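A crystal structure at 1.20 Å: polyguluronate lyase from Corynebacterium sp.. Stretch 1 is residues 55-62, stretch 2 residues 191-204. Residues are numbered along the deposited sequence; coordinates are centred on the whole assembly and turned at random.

Stretch 1 (55-62) QFRAAVNG
Stretch 2, residues 191-204: KAGAYTQANCSNSS

Two strands run side by side at 15° to parallel, their axes 6.3 Å apart at closest approach, yet the one clear hydrogen bond between the stretches comes from a side chain: T196 OG1 donates to A58 O at 2.8 Å. The remainder of the contact is mostly apolar packing of F56 and V60 against small residues, burying 491 Å² over both sides. The strand of stretch 1 ends at A59; in stretch 2 the chain turns a corner at G193 and continues extended through A194 to T196. Register is set by three pairs: F56 CA lies 5.4 Å from A194 CA, A58 CA lies 6.1 Å from T196 CA, and V60 CA lies 4.1 Å from N199 CA.

Strand alternation directs F56 and A58 toward stretch 2 and R57 and A59 away; likewise A194 and T196 face stretch 1 while Y195 (chi1 t) points away. F56 (phi/psi -118/125, chi1 m, chi2 -91°) lays one ring face against G193, whose CA lies 4.0 Å from the ring centroid and 15° off its normal, a CH-pi contact. Glycine suits this corner: at phi/psi 151/-144 a CB would jam against the preceding carbonyl oxygen, and it would also sit a tight 3.4 Å from F56 CD1. Beside the ring, F56 CB meets A194 CB at 3.7 Å, and A194 CB reaches F56 O at 3.4 Å. The small methyl of A58 (-141/116) packs 3.9 Å from its CB to A194 O. T196 (-74/117) takes chi1 m, which places OG1 at the A58 carbonyl and 3.5 Å from A58 CB.

Beyond the strands, a type I turn runs from A59 to G62, with V60 at -61/-22, N61 at -98/13 and G62 N donating to A59 O at 2.9 Å. V60 (chi1 m) points toward stretch 2 and has the largest covered area of any residue here. Its CG1 contacts A198 CB at 4.1 Å and S203 OG at 3.6 Å, while CG2 lies 4.0 Å from C200 SG. The V60 carbonyl receives a CA-H...O contact from N199, CA to O 3.2 Å. A198 O, 3.7 Å from V60 CA, is buried without a polar partner. N61 turns away overall, but its CB still touches C200 SG at 3.7 Å.

The loop facing this turn is braced internally. N199 (-139/-172, chi1 p) accepts at OD1 from S201 OG (2.6 Å) and S201 N (2.8 Å). N199 N donates to N202 OD1 at 3.0 Å, and N202 N returns to N199 O at 3.2 Å.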

# COMPACT_ATOMS: atom_id res chain seq x y z
N GLN A 55 -3.65 7.63 -8.06
CA GLN A 55 -2.72 6.77 -8.77
C GLN A 55 -1.37 6.75 -8.04
O GLN A 55 -0.78 7.80 -7.78
CB GLN A 55 -2.51 7.30 -10.20
CG GLN A 55 -1.36 6.66 -10.96
CD GLN A 55 -1.27 7.17 -12.38
OE1 GLN A 55 -2.21 7.03 -13.15
NE2 GLN A 55 -0.14 7.78 -12.72
N PHE A 56 -0.92 5.54 -7.71
CA PHE A 56 0.37 5.33 -7.05
C PHE A 56 1.20 4.50 -8.02
O PHE A 56 0.76 3.42 -8.45
CB PHE A 56 0.20 4.52 -5.77
CG PHE A 56 -0.52 5.24 -4.67
CD1 PHE A 56 0.18 5.99 -3.73
CD2 PHE A 56 -1.90 5.12 -4.54
CE1 PHE A 56 -0.48 6.62 -2.68
CE2 PHE A 56 -2.57 5.75 -3.49
CZ PHE A 56 -1.86 6.49 -2.56
N ARG A 57 2.38 4.98 -8.37
CA ARG A 57 3.25 4.25 -9.29
C ARG A 57 4.68 4.22 -8.78
O ARG A 57 5.19 5.22 -8.29
CB ARG A 57 3.23 4.91 -10.68
CG ARG A 57 4.08 4.17 -11.71
CD ARG A 57 4.13 4.89 -13.06
NE ARG A 57 2.81 5.02 -13.67
CZ ARG A 57 2.58 5.55 -14.86
NH1 ARG A 57 3.60 6.00 -15.59
NH2 ARG A 57 1.35 5.63 -15.34
N ALA A 58 5.31 3.05 -8.88
CA ALA A 58 6.69 2.87 -8.46
C ALA A 58 7.38 1.95 -9.47
O ALA A 58 7.01 0.79 -9.62
CB ALA A 58 6.76 2.27 -7.06
N ALA A 59 8.38 2.50 -10.15
CA ALA A 59 9.13 1.76 -11.16
C ALA A 59 10.28 0.98 -10.54
O ALA A 59 10.75 1.31 -9.45
CB ALA A 59 9.66 2.72 -12.22
N VAL A 60 10.75 -0.04 -11.24
CA VAL A 60 11.82 -0.89 -10.72
C VAL A 60 13.14 -0.17 -10.43
O VAL A 60 13.95 -0.65 -9.64
CB VAL A 60 12.10 -2.08 -11.67
CG1 VAL A 60 10.82 -2.88 -11.88
CG2 VAL A 60 12.66 -1.59 -13.00
N ASN A 61 13.34 0.99 -11.06
CA ASN A 61 14.57 1.76 -10.85
C ASN A 61 14.33 2.87 -9.83
O ASN A 61 15.15 3.78 -9.68
CB ASN A 61 15.03 2.37 -12.18
CG ASN A 61 14.07 3.42 -12.70
OD1 ASN A 61 12.90 3.45 -12.32
ND2 ASN A 61 14.56 4.28 -13.59
N GLY A 62 13.21 2.78 -9.12
CA GLY A 62 12.88 3.79 -8.13
C GLY A 62 13.85 3.86 -6.97
O GLY A 62 14.57 2.91 -6.68
N LYS A 191 -0.79 0.54 5.82
CA LYS A 191 -0.17 1.14 4.64
C LYS A 191 -1.03 0.78 3.44
O LYS A 191 -1.70 -0.26 3.43
CB LYS A 191 1.24 0.61 4.40
CG LYS A 191 2.18 0.68 5.58
CD LYS A 191 3.64 0.64 5.13
CE LYS A 191 4.06 1.98 4.55
NZ LYS A 191 5.42 1.94 3.95
N ALA A 192 -1.02 1.63 2.42
CA ALA A 192 -1.78 1.39 1.20
C ALA A 192 -1.15 2.18 0.06
O ALA A 192 -0.76 3.33 0.25
CB ALA A 192 -3.24 1.80 1.39
N GLY A 193 -1.06 1.56 -1.11
CA GLY A 193 -0.47 2.22 -2.26
C GLY A 193 0.17 1.20 -3.19
O GLY A 193 -0.34 0.10 -3.35
N ALA A 194 1.30 1.58 -3.80
CA ALA A 194 2.01 0.69 -4.71
C ALA A 194 3.42 0.40 -4.20
O ALA A 194 4.30 1.27 -4.25
CB ALA A 194 2.08 1.30 -6.10
N TYR A 195 3.64 -0.81 -3.71
CA TYR A 195 4.94 -1.23 -3.21
C TYR A 195 5.39 -2.31 -4.19
O TYR A 195 5.01 -3.48 -4.08
CB TYR A 195 4.79 -1.75 -1.78
CG TYR A 195 6.07 -2.17 -1.09
CD1 TYR A 195 7.32 -1.69 -1.49
CD2 TYR A 195 6.02 -3.03 0.01
CE1 TYR A 195 8.48 -2.06 -0.81
CE2 TYR A 195 7.17 -3.40 0.69
CZ TYR A 195 8.39 -2.91 0.28
OH TYR A 195 9.53 -3.26 0.97
N THR A 196 6.18 -1.90 -5.17
CA THR A 196 6.65 -2.78 -6.24
C THR A 196 7.74 -3.74 -5.79
O THR A 196 8.83 -3.33 -5.40
CB THR A 196 7.12 -1.92 -7.42
OG1 THR A 196 6.03 -1.10 -7.85
CG2 THR A 196 7.60 -2.79 -8.58
N GLN A 197 7.43 -5.03 -5.86
CA GLN A 197 8.35 -6.07 -5.43
C GLN A 197 9.33 -6.52 -6.51
O GLN A 197 9.46 -7.70 -6.81
CB GLN A 197 7.56 -7.28 -4.91
CG GLN A 197 6.56 -6.93 -3.81
CD GLN A 197 7.21 -6.23 -2.63
OE1 GLN A 197 6.95 -5.05 -2.37
NE2 GLN A 197 8.06 -6.95 -1.91
N ALA A 198 10.02 -5.54 -7.08
CA ALA A 198 11.01 -5.81 -8.11
C ALA A 198 11.89 -4.57 -8.26
O ALA A 198 11.43 -3.45 -8.06
CB ALA A 198 10.33 -6.13 -9.44
N ASN A 199 13.16 -4.80 -8.56
CA ASN A 199 14.09 -3.70 -8.78
C ASN A 199 14.97 -4.08 -9.96
O ASN A 199 14.72 -5.09 -10.62
CB ASN A 199 14.92 -3.38 -7.53
CG ASN A 199 15.66 -4.58 -6.99
OD1 ASN A 199 16.17 -5.39 -7.75
ND2 ASN A 199 15.73 -4.69 -5.67
N CYS A 200 16.00 -3.29 -10.24
CA CYS A 200 16.84 -3.58 -11.39
C CYS A 200 17.70 -4.84 -11.29
O CYS A 200 18.31 -5.26 -12.27
CB CYS A 200 17.68 -2.35 -11.72
SG CYS A 200 16.60 -1.00 -12.30
N SER A 201 17.75 -5.45 -10.11
CA SER A 201 18.53 -6.67 -9.94
C SER A 201 17.74 -7.89 -10.41
O SER A 201 18.33 -8.89 -10.81
CB SER A 201 18.93 -6.87 -8.47
OG SER A 201 17.85 -7.35 -7.70
N ASN A 202 16.41 -7.81 -10.37
CA ASN A 202 15.59 -8.95 -10.79
C ASN A 202 14.50 -8.64 -11.81
O ASN A 202 13.60 -9.45 -12.03
CB ASN A 202 14.98 -9.66 -9.58
CG ASN A 202 14.27 -8.72 -8.62
OD1 ASN A 202 13.79 -7.65 -9.02
ND2 ASN A 202 14.19 -9.11 -7.36
N SER A 203 14.58 -7.46 -12.43
CA SER A 203 13.61 -7.07 -13.44
C SER A 203 14.29 -6.16 -14.45
O SER A 203 15.03 -5.25 -14.08
CB SER A 203 12.42 -6.33 -12.81
OG SER A 203 11.52 -5.89 -13.81
N SER A 204 14.04 -6.41 -15.73
CA SER A 204 14.61 -5.61 -16.80
C SER A 204 13.47 -5.25 -17.75
O SER A 204 12.50 -6.00 -17.87
CB SER A 204 15.70 -6.40 -17.54
OG SER A 204 15.20 -7.65 -17.99